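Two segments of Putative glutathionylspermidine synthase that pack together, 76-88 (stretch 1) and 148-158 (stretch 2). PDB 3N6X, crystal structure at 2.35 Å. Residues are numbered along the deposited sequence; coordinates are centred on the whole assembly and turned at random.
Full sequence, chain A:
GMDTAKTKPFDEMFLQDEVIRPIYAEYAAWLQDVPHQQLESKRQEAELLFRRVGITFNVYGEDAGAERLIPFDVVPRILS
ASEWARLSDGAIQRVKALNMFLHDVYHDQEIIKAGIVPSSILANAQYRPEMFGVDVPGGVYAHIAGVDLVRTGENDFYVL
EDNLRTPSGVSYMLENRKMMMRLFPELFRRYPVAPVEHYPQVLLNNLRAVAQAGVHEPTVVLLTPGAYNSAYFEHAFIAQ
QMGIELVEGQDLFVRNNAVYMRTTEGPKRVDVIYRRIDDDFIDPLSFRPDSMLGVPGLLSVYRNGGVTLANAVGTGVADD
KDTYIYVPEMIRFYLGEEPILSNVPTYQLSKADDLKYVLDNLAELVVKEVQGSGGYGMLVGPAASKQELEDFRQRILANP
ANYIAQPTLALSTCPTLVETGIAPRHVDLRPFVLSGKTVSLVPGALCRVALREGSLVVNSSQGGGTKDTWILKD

Stretch 1 (76-88) PRILSASEWARLS
Stretch 2, residues 148-158: DLVRTGENDFY

A helix laid against a β-hairpin often divides its contact into an apolar patch and a charged clasp, and two segments of a putative glutathionylspermidine synthase give a compact example, together burying 343 Å², both sides summed. Stretch 1 leads with a short strand that includes Ile78 and Leu79, turns at Ser80 and continues as a helix from Ala81. Ser80 (chi1 p) caps that helix, its OG accepting from Glu83 N at 3.2 Å, while Ser80 N donates to Glu83 OE1 at 3.0 Å. In stretch 2, the strand carrying Leu149 and Val150 runs antiparallel to the one carrying Tyr158: Val150 N to Tyr158 O is 3.0 Å and Tyr158 N to Val150 O 2.9 Å. The CA atoms of Glu83 and Asn155 lie 7.7 Å apart, those of Leu87 and Phe157 8.0 Å.

Along stretch 2, Leu149 (chi1 m, chi2 t) comes first, its CD1 3.6 Å from Leu87 CD2, where two apolar methyls meet by van der Waals packing, removed from solvent. Leu149 O receives a hydrogen bond from a water at 3.2 Å, and the same water accepts from Arg77 NH2 at 2.8 Å, linking the Arg77 side chain to the backbone of stretch 2. Val150 points away. Arg151, extended with chi1 to chi3 all t, sends NH2 to Glu83 OE2 (chi1 m, chi2 t) at 2.8 Å, a salt bridge whose carboxylate oxygen sits at the guanidinium edge, near its plane. The loop steadies this arm: Arg151 NE donates to Gly153 O and Arg151 NH2 to Glu154 O, both at 2.8 Å. Glu154, poorly ordered, brings its OE2 within 4.2 Å of Glu83 OE2, a like-charge approach beside the bridge. Finally Phe157 (chi1 m, chi2 -88°) has its CA-to-CB bond directed toward stretch 1. Leu87, with chi1 -144° and chi2 131° between wells, places CD1 over one face, 3.7 Å from the Phe157 ring centroid, a CH-π contact.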

# COMPACT_ATOMS: atom_id res chain seq x y z
N PRO A 76 12.62 -12.59 9.27
CA PRO A 76 12.21 -11.20 9.05
C PRO A 76 12.96 -10.54 7.90
O PRO A 76 14.07 -10.93 7.55
CB PRO A 76 12.54 -10.53 10.38
CG PRO A 76 13.67 -11.33 10.94
CD PRO A 76 13.39 -12.75 10.52
N ARG A 77 12.34 -9.50 7.34
CA ARG A 77 12.96 -8.66 6.34
C ARG A 77 13.60 -7.52 7.15
O ARG A 77 12.88 -6.71 7.73
CB ARG A 77 11.88 -8.13 5.36
CG ARG A 77 12.37 -7.09 4.39
CD ARG A 77 13.00 -7.73 3.18
NE ARG A 77 13.49 -6.73 2.24
CZ ARG A 77 12.74 -6.14 1.32
NH1 ARG A 77 11.44 -6.41 1.23
NH2 ARG A 77 13.28 -5.25 0.49
N ILE A 78 14.93 -7.55 7.32
CA ILE A 78 15.61 -6.56 8.17
C ILE A 78 16.17 -5.42 7.35
O ILE A 78 16.84 -5.66 6.36
CB ILE A 78 16.70 -7.21 9.09
CG1 ILE A 78 16.19 -8.52 9.74
CG2 ILE A 78 17.17 -6.21 10.16
CD1 ILE A 78 17.26 -9.35 10.47
N LEU A 79 15.89 -4.17 7.77
CA LEU A 79 16.40 -2.96 7.12
C LEU A 79 17.15 -2.13 8.14
O LEU A 79 16.69 -2.00 9.26
CB LEU A 79 15.25 -2.13 6.50
CG LEU A 79 14.35 -2.86 5.47
CD1 LEU A 79 13.06 -2.09 5.22
CD2 LEU A 79 15.08 -3.10 4.15
N SER A 80 18.31 -1.58 7.76
CA SER A 80 19.11 -0.76 8.67
C SER A 80 18.48 0.60 8.88
O SER A 80 17.66 1.04 8.07
CB SER A 80 20.54 -0.62 8.16
OG SER A 80 20.63 0.19 7.00
N ALA A 81 18.91 1.30 9.93
CA ALA A 81 18.44 2.65 10.21
C ALA A 81 18.72 3.60 9.06
O ALA A 81 17.91 4.48 8.79
CB ALA A 81 19.09 3.17 11.49
N SER A 82 19.86 3.43 8.36
CA SER A 82 20.21 4.33 7.25
C SER A 82 19.42 4.02 5.97
O SER A 82 18.98 4.95 5.29
CB SER A 82 21.73 4.34 7.01
OG SER A 82 22.18 3.10 6.49
N GLU A 83 19.20 2.71 5.66
CA GLU A 83 18.35 2.29 4.53
C GLU A 83 16.92 2.86 4.71
O GLU A 83 16.36 3.41 3.77
CB GLU A 83 18.27 0.74 4.42
CG GLU A 83 19.54 0.08 3.90
CD GLU A 83 19.65 -1.43 4.07
OE1 GLU A 83 18.87 -2.01 4.86
OE2 GLU A 83 20.57 -2.02 3.46
N TRP A 84 16.36 2.74 5.93
CA TRP A 84 15.02 3.23 6.22
C TRP A 84 14.93 4.74 6.15
O TRP A 84 13.94 5.26 5.66
CB TRP A 84 14.52 2.72 7.57
CG TRP A 84 13.12 3.17 7.88
CD1 TRP A 84 12.75 4.17 8.73
CD2 TRP A 84 11.91 2.70 7.26
NE1 TRP A 84 11.37 4.28 8.76
CE2 TRP A 84 10.84 3.42 7.84
CE3 TRP A 84 11.62 1.70 6.31
CZ2 TRP A 84 9.50 3.17 7.49
CZ3 TRP A 84 10.29 1.42 6.01
CH2 TRP A 84 9.25 2.16 6.59
N ALA A 85 15.98 5.46 6.62
CA ALA A 85 15.99 6.93 6.56
C ALA A 85 15.93 7.43 5.09
O ALA A 85 15.20 8.37 4.81
CB ALA A 85 17.23 7.48 7.26
N ARG A 86 16.62 6.74 4.17
CA ARG A 86 16.62 7.10 2.74
C ARG A 86 15.25 6.74 2.12
O ARG A 86 14.63 7.57 1.45
CB ARG A 86 17.79 6.39 2.00
CG ARG A 86 17.73 6.46 0.47
CD ARG A 86 18.57 7.59 -0.11
NE ARG A 86 18.78 7.43 -1.55
N LEU A 87 14.79 5.52 2.39
CA LEU A 87 13.50 4.98 1.97
C LEU A 87 12.36 5.90 2.45
O LEU A 87 11.49 6.28 1.67
CB LEU A 87 13.36 3.62 2.64
CG LEU A 87 12.69 2.53 1.89
CD1 LEU A 87 13.54 1.27 1.94
CD2 LEU A 87 11.33 2.25 2.47
N SER A 88 12.41 6.27 3.75
CA SER A 88 11.42 7.11 4.40
C SER A 88 11.40 8.53 3.80
O SER A 88 10.32 9.05 3.51
CB SER A 88 11.67 7.13 5.91
OG SER A 88 10.93 8.14 6.57
N ASP A 148 4.11 0.76 -2.88
CA ASP A 148 4.67 -0.57 -3.12
C ASP A 148 6.11 -0.47 -3.66
O ASP A 148 6.34 0.14 -4.70
CB ASP A 148 3.75 -1.42 -4.03
CG ASP A 148 2.40 -1.72 -3.39
OD1 ASP A 148 2.38 -2.14 -2.21
OD2 ASP A 148 1.35 -1.53 -4.07
N LEU A 149 7.07 -0.99 -2.90
CA LEU A 149 8.50 -0.88 -3.22
C LEU A 149 9.14 -2.21 -3.46
O LEU A 149 8.83 -3.19 -2.78
CB LEU A 149 9.25 -0.18 -2.07
CG LEU A 149 8.81 1.22 -1.73
CD1 LEU A 149 9.23 1.58 -0.33
CD2 LEU A 149 9.38 2.22 -2.71
N VAL A 150 10.13 -2.23 -4.36
CA VAL A 150 10.95 -3.41 -4.65
C VAL A 150 12.41 -3.01 -4.61
O VAL A 150 12.75 -1.84 -4.87
CB VAL A 150 10.56 -4.13 -5.97
CG1 VAL A 150 9.15 -4.70 -5.90
CG2 VAL A 150 10.74 -3.22 -7.19
N ARG A 151 13.28 -3.95 -4.26
CA ARG A 151 14.72 -3.70 -4.16
C ARG A 151 15.46 -4.47 -5.26
O ARG A 151 15.08 -5.60 -5.57
CB ARG A 151 15.21 -4.14 -2.78
CG ARG A 151 16.57 -3.63 -2.42
CD ARG A 151 17.01 -4.16 -1.08
NE ARG A 151 18.25 -3.52 -0.62
CZ ARG A 151 18.66 -3.51 0.64
NH1 ARG A 151 17.93 -4.09 1.58
NH2 ARG A 151 19.79 -2.90 0.97
N THR A 152 16.47 -3.86 -5.88
CA THR A 152 17.27 -4.54 -6.91
C THR A 152 18.75 -4.62 -6.51
O THR A 152 19.48 -5.48 -7.02
CB THR A 152 17.04 -3.94 -8.31
OG1 THR A 152 17.30 -2.54 -8.28
CG2 THR A 152 15.64 -4.22 -8.85
N GLY A 153 19.17 -3.74 -5.61
CA GLY A 153 20.55 -3.68 -5.13
C GLY A 153 20.68 -3.23 -3.68
O GLY A 153 19.68 -3.17 -2.95
N GLU A 154 21.92 -2.91 -3.26
CA GLU A 154 22.23 -2.44 -1.90
C GLU A 154 21.56 -1.09 -1.65
O GLU A 154 20.95 -0.88 -0.60
CB GLU A 154 23.76 -2.34 -1.70
CG GLU A 154 24.20 -1.90 -0.31
CD GLU A 154 24.23 -2.98 0.76
OE1 GLU A 154 24.02 -4.17 0.43
OE2 GLU A 154 24.49 -2.63 1.94
N ASN A 155 21.67 -0.18 -2.64
CA ASN A 155 21.09 1.16 -2.56
C ASN A 155 20.13 1.42 -3.75
O ASN A 155 20.03 2.56 -4.22
CB ASN A 155 22.21 2.21 -2.51
N ASP A 156 19.42 0.36 -4.21
CA ASP A 156 18.48 0.48 -5.34
C ASP A 156 17.05 0.07 -4.98
O ASP A 156 16.79 -1.10 -4.68
CB ASP A 156 18.99 -0.31 -6.56
CG ASP A 156 20.37 0.12 -7.04
OD1 ASP A 156 20.46 1.17 -7.72
OD2 ASP A 156 21.35 -0.60 -6.74
N PHE A 157 16.11 1.04 -5.01
CA PHE A 157 14.69 0.81 -4.71
C PHE A 157 13.79 1.43 -5.77
O PHE A 157 14.02 2.57 -6.19
CB PHE A 157 14.33 1.39 -3.33
CG PHE A 157 14.73 0.52 -2.17
CD1 PHE A 157 13.87 -0.48 -1.70
CD2 PHE A 157 15.95 0.70 -1.52
CE1 PHE A 157 14.25 -1.29 -0.62
CE2 PHE A 157 16.32 -0.11 -0.45
CZ PHE A 157 15.46 -1.09 0.00
N TYR A 158 12.73 0.70 -6.17
CA TYR A 158 11.77 1.17 -7.17
C TYR A 158 10.36 1.21 -6.63
O TYR A 158 9.91 0.23 -6.02
CB TYR A 158 11.80 0.28 -8.42
CG TYR A 158 13.08 0.36 -9.20
CD1 TYR A 158 13.24 1.28 -10.23
CD2 TYR A 158 14.12 -0.54 -8.97
CE1 TYR A 158 14.41 1.33 -10.99
CE2 TYR A 158 15.30 -0.49 -9.70
CZ TYR A 158 15.44 0.43 -10.72
OH TYR A 158 16.61 0.47 -11.44
O HOH W 1 11.24 -4.89 -1.43